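Local coordinates for protein glutathione S-transferase domain (PDB 4HZ2) that binds glutathione and probably works as a glutathione transferase, a two-subunit enzyme of the kind that joins glutathione to electrophilic substrates, at residues A38-L43 and H94-T99; P100-P105 and T110-W115; R131-W136 and A145-C150. All blocks are in the same frame, centred on the assembly; numbering follows the deposited sequence. Where two conformers were deposited one is given.

Contact 1 (A38-L43 and H94-T99); sequences AQILSL and HFAEGT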
loop_
_atom_site.group_PDB
_atom_site.type_symbol
_atom_site.label_atom_id
_atom_site.label_comp_id
_atom_site.label_asym_id
_atom_site.label_seq_id
_atom_site.Cartn_x
_atom_site.Cartn_y
_atom_site.Cartn_z
ATOM N N ALA B 38 -14.530 7.933 6.733
ATOM C CA ALA B 38 -15.517 8.890 7.238
ATOM C C ALA B 38 -15.120 10.326 6.869
ATOM O O ALA B 38 -15.977 11.153 6.474
ATOM C CB ALA B 38 -15.713 8.749 8.743
ATOM N N GLN B 39 -13.835 10.640 7.018
ATOM C CA GLN B 39 -13.395 11.994 6.788
ATOM C C GLN B 39 -13.556 12.424 5.334
ATOM O O GLN B 39 -14.007 13.550 5.067
ATOM C CB GLN B 39 -11.918 12.131 7.205
ATOM C CG GLN B 39 -11.356 13.539 7.094
ATOM C CD GLN B 39 -12.020 14.502 8.080
ATOM O OE1 GLN B 39 -11.610 14.631 9.263
ATOM N NE2 GLN B 39 -13.044 15.186 7.608
ATOM N N ILE B 40 -13.190 11.563 4.372
ATOM C CA ILE B 40 -13.359 11.977 2.972
ATOM C C ILE B 40 -14.845 12.024 2.576
ATOM O O ILE B 40 -15.243 12.871 1.779
ATOM C CB ILE B 40 -12.563 11.083 1.989
ATOM C CG1 ILE B 40 -12.435 11.755 0.632
ATOM C CG2 ILE B 40 -13.153 9.680 1.910
ATOM C CD1 ILE B 40 -11.652 13.055 0.673
ATOM N N LEU B 41 -15.663 11.129 3.120
ATOM C CA LEU B 41 -17.120 11.214 2.859
ATOM C C LEU B 41 -17.719 12.529 3.368
ATOM O O LEU B 41 -18.518 13.196 2.684
ATOM C CB LEU B 41 -17.861 10.015 3.454
ATOM C CG LEU B 41 -17.572 8.700 2.745
ATOM C CD1 LEU B 41 -18.338 7.552 3.380
ATOM C CD2 LEU B 41 -17.939 8.813 1.275
ATOM N N SER B 42 -17.318 12.927 4.565
ATOM C CA SER B 42 -17.837 14.166 5.121
ATOM C C SER B 42 -17.316 15.374 4.329
ATOM O O SER B 42 -18.090 16.298 4.043
ATOM C CB SER B 42 -17.553 14.282 6.632
ATOM O OG SER B 42 -16.187 14.542 6.915
ATOM N N LEU B 43 -16.031 15.359 3.948
ATOM C CA LEU B 43 -15.433 16.466 3.179
ATOM C C LEU B 43 -16.097 16.639 1.809
ATOM O O LEU B 43 -16.167 17.747 1.261
ATOM C CB LEU B 43 -13.916 16.259 2.993
ATOM C CG LEU B 43 -13.107 16.494 4.266
ATOM C CD1 LEU B 43 -11.690 15.957 4.096
ATOM C CD2 LEU B 43 -13.095 17.991 4.589
ATOM N N HIS B 94 -11.375 7.173 -4.348
ATOM C CA HIS B 94 -12.642 7.040 -5.067
ATOM C C HIS B 94 -13.499 8.295 -4.890
ATOM O O HIS B 94 -14.075 8.846 -5.868
ATOM C CB HIS B 94 -13.413 5.823 -4.518
ATOM C CG HIS B 94 -14.742 5.630 -5.168
ATOM N ND1 HIS B 94 -14.885 4.949 -6.358
ATOM C CD2 HIS B 94 -15.985 6.058 -4.816
ATOM C CE1 HIS B 94 -16.170 4.936 -6.699
ATOM N NE2 HIS B 94 -16.855 5.618 -5.793
ATOM N N PHE B 95 -13.640 8.711 -3.630
ATOM C CA PHE B 95 -14.455 9.890 -3.306
ATOM C C PHE B 95 -13.795 11.244 -3.534
ATOM O O PHE B 95 -14.489 12.244 -3.682
ATOM C CB PHE B 95 -15.014 9.780 -1.892
ATOM C CG PHE B 95 -15.996 8.656 -1.756
ATOM C CD1 PHE B 95 -15.590 7.440 -1.213
ATOM C CD2 PHE B 95 -17.299 8.782 -2.258
ATOM C CE1 PHE B 95 -16.459 6.376 -1.121
ATOM C CE2 PHE B 95 -18.190 7.708 -2.167
ATOM C CZ PHE B 95 -17.768 6.507 -1.568
ATOM N N ALA B 96 -12.458 11.296 -3.564
ATOM C CA ALA B 96 -11.803 12.570 -3.783
ATOM C C ALA B 96 -11.719 12.933 -5.257
ATOM O O ALA B 96 -11.462 14.088 -5.608
ATOM C CB ALA B 96 -10.440 12.558 -3.153
ATOM N N GLU B 97 -12.003 11.959 -6.124
ATOM C CA GLU B 97 -11.917 12.157 -7.562
ATOM C C GLU B 97 -12.799 13.329 -7.984
ATOM O O GLU B 97 -13.984 13.388 -7.616
ATOM C CB GLU B 97 -12.335 10.859 -8.269
ATOM C CG GLU B 97 -12.079 10.800 -9.756
ATOM C CD GLU B 97 -10.598 10.814 -10.104
ATOM O OE1 GLU B 97 -10.174 11.820 -10.701
ATOM O OE2 GLU B 97 -9.863 9.818 -9.800
ATOM N N GLY B 98 -12.226 14.269 -8.742
ATOM C CA GLY B 98 -12.953 15.466 -9.232
ATOM C C GLY B 98 -13.161 16.565 -8.190
ATOM O O GLY B 98 -13.924 17.511 -8.412
ATOM N N THR B 99 -12.494 16.428 -7.041
ATOM C CA THR B 99 -12.503 17.460 -5.993
ATOM C C THR B 99 -11.077 18.017 -5.818
ATOM O O THR B 99 -10.116 17.421 -6.288
ATOM C CB THR B 99 -12.980 16.909 -4.623
ATOM O OG1 THR B 99 -11.908 16.197 -3.958
ATOM C CG2 THR B 99 -14.186 16.001 -4.800
#
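Phe-95 meets Leu-41 and Ile-40 with different parts of one side chain. At its root, CB lies 4.1 Å from CG1 of Ile-40. CG, beside the backbone N and anti to the carbonyl carbon (chi1 -66°), turns the ring toward Leu-41. There a single methyl, Leu-41 CD2, sits over the middle of the face, 3.4 Å from the ring centroid and only 3° off the normal. This is a CH-pi contact so well centred that all ring atoms, from CG to CZ, lie almost equally far from the methyl. CD2 of His-94 stands over the centre of the opposite face, 3.6 Å above the plane, and His-46 adds an edge-to-face contact. Beyond CG1, Ile-40 ends on Ala-96, its CD1 4.0 Å from CB of that residue. Cutting Phe-95 back to an alanine is likely to leave the Leu-41 methyl without its aromatic seat and to open a gap between the two helices. A type II beta turn runs from Ala-96 to Thr-99, where Ala-96 O accepts Thr-99 N and Thr-99 OG1, the latter at 2.7 Å. Helices 32-43 and 88-96 pack here within the thioredoxin-like N-terminal domain; Ile-40 and Ala-96 also touch Ile-178 of helix 178-187, in the C-terminal part. Between the segments the chemistry is wholly apolar: cohesion rests on shape and dispersion, with the ring fixed in orientation by groups on both faces.

Contact 2 (P100-P105 and T110-W115); sequences PWLPPP and TRVHEW
Val-112 divides its two methyls between Leu-102 and Pro-103. With chi1 at 168°, CG1 is anti to the backbone N, while CG2 lies beside that N and anti to the carbonyl carbon, which sends the branches to separate partners. CG2 meets the Pro-103 ring at CD and CG, 3.8 Å and 4.1 Å away. CG1 meets one methyl of Leu-102, CD1, at 4.2 Å, a looser touch. Leu-102 gets there through two torsions: chi1 of -173° extends CG away from its own backbone N, and chi2 of 59° then swings CD1 round to the valine. Together they carry the methyl end closer to the helix than the CB direction would suggest. Pro-103 needs no such reach: its CB points toward the helix, and ring closure, with CG puckered exo, holds CG and CD in place under the valine methyl's approach. The pairing is apolar.

On the same helical segment, Arg-111 NH1 forms a salt bridge of 3.0 Å with OE1 of Glu-114. That OE1 also pairs with Arg-86 of the second subunit, which places this part of the helix at the dimer interface.

Segment 100-105 is part of the linker from helix 88-96 to helix 107-137, joining the two GST domains. Leu-102 lies against Leu-93 and Ala-96 of the former helix, while Leu-102 and Val-112 both rest on Ile-178 of helix 178-187.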
loop_
_atom_site.group_PDB
_atom_site.type_symbol
_atom_site.label_atom_id
_atom_site.label_comp_id
_atom_site.label_asym_id
_atom_site.label_seq_id
_atom_site.Cartn_x
_atom_site.Cartn_y
_atom_site.Cartn_z
ATOM N N PRO B 100 -10.941 19.168 -5.149
ATOM C CA PRO B 100 -9.588 19.690 -4.930
ATOM C C PRO B 100 -8.751 18.779 -4.034
ATOM O O PRO B 100 -7.532 19.013 -3.877
ATOM C CB PRO B 100 -9.823 21.037 -4.230
ATOM C CG PRO B 100 -11.260 21.392 -4.494
ATOM C CD PRO B 100 -12.005 20.113 -4.742
ATOM N N TRP B 101 -9.349 17.742 -3.442
ATOM C CA TRP B 101 -8.535 16.829 -2.597
ATOM C C TRP B 101 -7.693 15.851 -3.438
ATOM O O TRP B 101 -6.827 15.136 -2.893
ATOM C CB TRP B 101 -9.424 16.031 -1.623
ATOM C CG TRP B 101 -9.920 16.907 -0.530
ATOM C CD1 TRP B 101 -11.136 17.567 -0.455
ATOM C CD2 TRP B 101 -9.184 17.290 0.631
ATOM N NE1 TRP B 101 -11.186 18.314 0.697
ATOM C CE2 TRP B 101 -9.998 18.169 1.376
ATOM C CE3 TRP B 101 -7.914 16.957 1.116
ATOM C CZ2 TRP B 101 -9.586 18.716 2.588
ATOM C CZ3 TRP B 101 -7.500 17.500 2.321
ATOM C CH2 TRP B 101 -8.341 18.365 3.051
ATOM N N LEU B 102 -7.978 15.760 -4.749
ATOM C CA LEU B 102 -7.221 14.846 -5.607
ATOM C C LEU B 102 -6.837 15.516 -6.924
ATOM O O LEU B 102 -7.718 15.800 -7.750
ATOM C CB LEU B 102 -8.009 13.574 -5.904
ATOM C CG LEU B 102 -7.246 12.477 -6.654
ATOM C CD1 LEU B 102 -5.988 11.980 -5.907
ATOM C CD2 LEU B 102 -8.155 11.299 -6.952
ATOM N N PRO B 103 -5.533 15.782 -7.126
ATOM C CA PRO B 103 -5.126 16.373 -8.398
ATOM C C PRO B 103 -5.461 15.444 -9.563
ATOM O O PRO B 103 -5.537 14.226 -9.381
ATOM C CB PRO B 103 -3.589 16.510 -8.281
ATOM C CG PRO B 103 -3.302 16.400 -6.836
ATOM C CD PRO B 103 -4.408 15.608 -6.196
ATOM N N PRO B 104 -5.552 16.001 -10.771
ATOM C CA PRO B 104 -5.753 15.177 -11.951
ATOM C C PRO B 104 -4.478 14.410 -12.306
ATOM O O PRO B 104 -3.387 14.716 -11.789
ATOM C CB PRO B 104 -6.046 16.206 -13.042
ATOM C CG PRO B 104 -5.265 17.426 -12.609
ATOM C CD PRO B 104 -5.330 17.421 -11.098
ATOM N N PRO B 105 -4.602 13.401 -13.168
ATOM C CA PRO B 105 -3.407 12.652 -13.568
ATOM C C PRO B 105 -2.289 13.584 -14.013
ATOM O O PRO B 105 -2.536 14.632 -14.638
ATOM C CB PRO B 105 -3.925 11.760 -14.698
ATOM C CG PRO B 105 -5.357 11.505 -14.305
ATOM C CD PRO B 105 -5.836 12.823 -13.734
ATOM N N THR B 110 0.643 11.665 -9.239
ATOM C CA THR B 110 1.652 10.644 -8.973
ATOM C C THR B 110 2.314 10.842 -7.607
ATOM O O THR B 110 2.546 9.862 -6.864
ATOM C CB THR B 110 2.675 10.589 -10.091
ATOM O OG1 THR B 110 2.037 10.013 -11.226
ATOM C CG2 THR B 110 3.874 9.720 -9.710
ATOM N N ARG B 111 2.608 12.098 -7.262
ATOM C CA ARG B 111 3.155 12.372 -5.922
ATOM C C ARG B 111 2.187 11.936 -4.831
ATOM O O ARG B 111 2.609 11.381 -3.801
ATOM C CB ARG B 111 3.541 13.836 -5.734
ATOM C CG ARG B 111 4.670 14.264 -6.655
ATOM C CD ARG B 111 5.918 13.441 -6.398
ATOM N NE ARG B 111 7.059 13.989 -7.128
ATOM C CZ ARG B 111 8.060 13.252 -7.594
ATOM N NH1 ARG B 111 8.045 11.942 -7.379
ATOM N NH2 ARG B 111 9.066 13.835 -8.256
ATOM N N VAL B 112 0.882 12.169 -5.061
ATOM C CA VAL B 112 -0.117 11.680 -4.119
ATOM C C VAL B 112 -0.035 10.137 -4.002
ATOM O O VAL B 112 -0.005 9.583 -2.900
ATOM C CB VAL B 112 -1.563 12.089 -4.501
ATOM C CG1 VAL B 112 -2.563 11.295 -3.652
ATOM C CG2 VAL B 112 -1.777 13.578 -4.312
ATOM N N HIS B 113 -0.046 9.429 -5.137
ATOM C CA HIS B 113 0.058 7.962 -5.110
ATOM C C HIS B 113 1.253 7.502 -4.314
ATOM O O HIS B 113 1.145 6.545 -3.547
ATOM C CB HIS B 113 0.138 7.369 -6.524
ATOM C CG HIS B 113 -1.096 7.595 -7.332
ATOM N ND1 HIS B 113 -1.070 7.723 -8.702
ATOM C CD2 HIS B 113 -2.415 7.639 -6.972
ATOM C CE1 HIS B 113 -2.311 7.874 -9.152
ATOM N NE2 HIS B 113 -3.140 7.847 -8.125
ATOM N N GLU B 114 2.403 8.150 -4.535
ATOM C CA GLU B 114 3.636 7.759 -3.822
ATOM C C GLU B 114 3.452 7.807 -2.312
ATOM O O GLU B 114 3.816 6.865 -1.602
ATOM C CB GLU B 114 4.818 8.632 -4.249
ATOM C CG GLU B 114 5.199 8.432 -5.695
ATOM C CD GLU B 114 6.299 9.381 -6.117
ATOM O OE1 GLU B 114 6.541 10.355 -5.354
ATOM O OE2 GLU B 114 6.898 9.177 -7.203
ATOM N N TRP B 115 2.877 8.897 -1.813
ATOM C CA TRP B 115 2.638 8.990 -0.376
ATOM C C TRP B 115 1.628 7.935 0.104
ATOM O O TRP B 115 1.753 7.429 1.230
ATOM C CB TRP B 115 2.172 10.397 0.035
ATOM C CG TRP B 115 3.226 11.408 -0.048
ATOM C CD1 TRP B 115 3.240 12.538 -0.842
ATOM C CD2 TRP B 115 4.406 11.483 0.778
ATOM N NE1 TRP B 115 4.403 13.268 -0.602
ATOM C CE2 TRP B 115 5.094 12.665 0.419
ATOM C CE3 TRP B 115 4.935 10.672 1.793
ATOM C CZ2 TRP B 115 6.323 13.016 0.989
ATOM C CZ3 TRP B 115 6.163 11.045 2.394
ATOM C CH2 TRP B 115 6.829 12.218 1.983
#

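Contact 3 (R131-W136 and A145-C150); sequences RYLKSW and ARLADC
While Leu-133 and Lys-134 reach across to Arg-146 and Leu-147, the aromatic groups pair within their own helix: Tyr-132 sets CE1 3.7 Å above one face of the Trp-136 indole, offset toward its rim. The crossing itself is made by aliphatic groups. Leu-133 CD1 touches CG and CD of Arg-146, both at 3.9 Å, the two side chains crossing at about a right angle. The same methyl lies 4.1 Å from CD2 of Leu-147. Lys-134 crosses Leu-147 at a slant, its CG 4.2 Å from CD1 and its CE 4.2 Å from CD2 of that residue. A bend at its last torsion (chi4 -78°) turns the ammonium to Asp-194, with which NZ forms a salt bridge. Its methylenes thus serve the packing, its charge another part of the chain. Exposed and poorly ordered, Arg-146 is less sharply defined here than buried Leu-147. Helix 107-137 has a wider pi-type turn at 132-136. The axes of the two short segments come within 11.1 Å, their N-to-C directions 114° apart. The end of helix 107-137 meets the start of helix 144-165, the two long helices that open the all-helical C-terminal domain of the GST fold.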
loop_
_atom_site.group_PDB
_atom_site.type_symbol
_atom_site.label_atom_id
_atom_site.label_comp_id
_atom_site.label_asym_id
_atom_site.label_seq_id
_atom_site.Cartn_x
_atom_site.Cartn_y
_atom_site.Cartn_z
ATOM N N ARG B 131 0.262 1.752 18.067
ATOM C CA ARG B 131 -0.890 2.368 18.758
ATOM C C ARG B 131 -1.935 1.302 19.165
ATOM O O ARG B 131 -2.476 1.320 20.281
ATOM C CB ARG B 131 -1.527 3.473 17.913
ATOM C CG ARG B 131 -2.930 3.905 18.371
ATOM C CD ARG B 131 -3.295 5.153 17.590
ATOM N NE ARG B 131 -4.608 5.750 17.841
ATOM C CZ ARG B 131 -5.728 5.384 17.229
ATOM N NH1 ARG B 131 -5.702 4.342 16.386
ATOM N NH2 ARG B 131 -6.876 6.042 17.466
ATOM N N TYR B 132 -2.198 0.364 18.256
ATOM C CA TYR B 132 -3.133 -0.712 18.520
ATOM C C TYR B 132 -2.686 -1.594 19.694
ATOM O O TYR B 132 -3.430 -1.832 20.653
ATOM C CB TYR B 132 -3.324 -1.541 17.259
ATOM C CG TYR B 132 -4.361 -2.621 17.409
ATOM C CD1 TYR B 132 -5.715 -2.307 17.432
ATOM C CD2 TYR B 132 -3.992 -3.947 17.544
ATOM C CE1 TYR B 132 -6.670 -3.295 17.573
ATOM C CE2 TYR B 132 -4.937 -4.940 17.694
ATOM C CZ TYR B 132 -6.273 -4.608 17.705
ATOM O OH TYR B 132 -7.211 -5.596 17.847
ATOM N N LEU B 133 -1.420 -2.015 19.659
ATOM C CA LEU B 133 -0.910 -2.909 20.695
ATOM C C LEU B 133 -0.761 -2.218 22.052
ATOM O O LEU B 133 -1.079 -2.820 23.067
ATOM C CB LEU B 133 0.417 -3.557 20.285
ATOM C CG LEU B 133 0.389 -4.394 19.001
ATOM C CD1 LEU B 133 1.797 -4.850 18.633
ATOM C CD2 LEU B 133 -0.558 -5.592 19.119
ATOM N N LYS B 134 -0.276 -0.969 22.066
ATOM C CA LYS B 134 -0.017 -0.230 23.324
ATOM C C LYS B 134 -1.261 0.404 23.939
ATOM O O LYS B 134 -1.495 0.317 25.154
ATOM C CB LYS B 134 0.972 0.903 23.102
ATOM C CG LYS B 134 2.397 0.494 22.814
ATOM C CD LYS B 134 3.202 1.750 22.533
ATOM C CE LYS B 134 4.637 1.412 22.195
ATOM N NZ LYS B 134 5.405 1.085 23.431
ATOM N N SER B 135 -2.027 1.092 23.111
ATOM C CA SER B 135 -3.120 1.943 23.613
ATOM C C SER B 135 -4.521 1.368 23.380
ATOM O O SER B 135 -5.492 1.789 24.028
ATOM C CB SER B 135 -2.993 3.340 23.004
ATOM O OG SER B 135 -1.772 3.957 23.441
ATOM N N TRP B 136 -4.641 0.414 22.469
ATOM C CA TRP B 136 -5.957 -0.165 22.199
ATOM C C TRP B 136 -6.109 -1.478 22.971
ATOM O O TRP B 136 -6.994 -1.607 23.823
ATOM C CB TRP B 136 -6.137 -0.381 20.698
ATOM C CG TRP B 136 -7.530 -0.700 20.239
ATOM C CD1 TRP B 136 -8.398 -1.623 20.781
ATOM C CD2 TRP B 136 -8.209 -0.130 19.105
ATOM N NE1 TRP B 136 -9.575 -1.644 20.063
ATOM C CE2 TRP B 136 -9.489 -0.739 19.033
ATOM C CE3 TRP B 136 -7.866 0.846 18.150
ATOM C CZ2 TRP B 136 -10.422 -0.412 18.028
ATOM C CZ3 TRP B 136 -8.795 1.170 17.153
ATOM C CH2 TRP B 136 -10.058 0.543 17.103
ATOM N N ALA B 145 9.383 -7.747 20.890
ATOM C CA ALA B 145 10.149 -7.721 19.646
ATOM C C ALA B 145 9.450 -6.863 18.601
ATOM O O ALA B 145 10.025 -5.906 18.077
ATOM C CB ALA B 145 10.361 -9.134 19.116
ATOM N N ARG B 146 8.206 -7.217 18.295
ATOM C CA ARG B 146 7.406 -6.436 17.364
ATOM C C ARG B 146 7.483 -4.941 17.677
ATOM O O ARG B 146 7.694 -4.123 16.780
ATOM C CB ARG B 146 5.948 -6.901 17.364
ATOM C CG ARG B 146 5.008 -5.891 16.740
ATOM C CD ARG B 146 3.935 -6.590 15.942
ATOM N NE ARG B 146 4.494 -7.218 14.756
ATOM C CZ ARG B 146 3.803 -7.419 13.642
ATOM N NH1 ARG B 146 2.549 -7.012 13.588
ATOM N NH2 ARG B 146 4.363 -8.001 12.587
ATOM N N LEU B 147 7.314 -4.580 18.945
ATOM C CA LEU B 147 7.264 -3.164 19.312
ATOM C C LEU B 147 8.599 -2.432 19.167
ATOM O O LEU B 147 8.612 -1.246 18.854
ATOM C CB LEU B 147 6.669 -2.973 20.709
ATOM C CG LEU B 147 5.136 -3.055 20.725
ATOM C CD1 LEU B 147 4.619 -2.971 22.155
ATOM C CD2 LEU B 147 4.444 -2.016 19.818
ATOM N N ALA B 148 9.721 -3.117 19.380
ATOM C CA ALA B 148 11.013 -2.456 19.215
ATOM C C ALA B 148 11.248 -2.170 17.735
ATOM O O ALA B 148 11.747 -1.102 17.355
ATOM C CB ALA B 148 12.133 -3.321 19.776
ATOM N N ASP B 149 10.881 -3.135 16.900
ATOM C CA ASP B 149 10.951 -2.969 15.466
ATOM C C ASP B 149 10.046 -1.823 15.019
ATOM O O ASP B 149 10.442 -0.995 14.191
ATOM C CB ASP B 149 10.522 -4.262 14.783
ATOM C CG ASP B 149 10.797 -4.249 13.291
ATOM O OD1 ASP B 149 11.985 -4.161 12.904
ATOM O OD2 ASP B 149 9.821 -4.318 12.507
ATOM N N CYS B 150 8.833 -1.776 15.575
ATOM C CA CYS B 150 7.896 -0.686 15.289
ATOM C C CYS B 150 8.462 0.657 15.646
ATOM O O CYS B 150 8.303 1.621 14.903
ATOM C CB CYS B 150 6.610 -0.843 16.083
ATOM S SG CYS B 150 5.411 -1.892 15.258
#

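In the fold
Contacts 1 and 2 adjoin one another and form a buried region where the N-terminal domain passes into the linker: Ala-96 packs on Trp-101 and Leu-102, and Leu-43 on Trp-101. Both also lie beside the second subunit. Contact 3 is about 30 Å from each, centre to centre, across the middle of the chain; the other subunit does not touch it, and it is only partly buried. It nevertheless shares helix 107-137 with contact 2. All three are apolar across their segments, but the means differ: a methyl on a phenyl face in contact 1, a branched valine against linker residues in contact 2, and leucines with the aliphatic parts of charged side chains in contact 3.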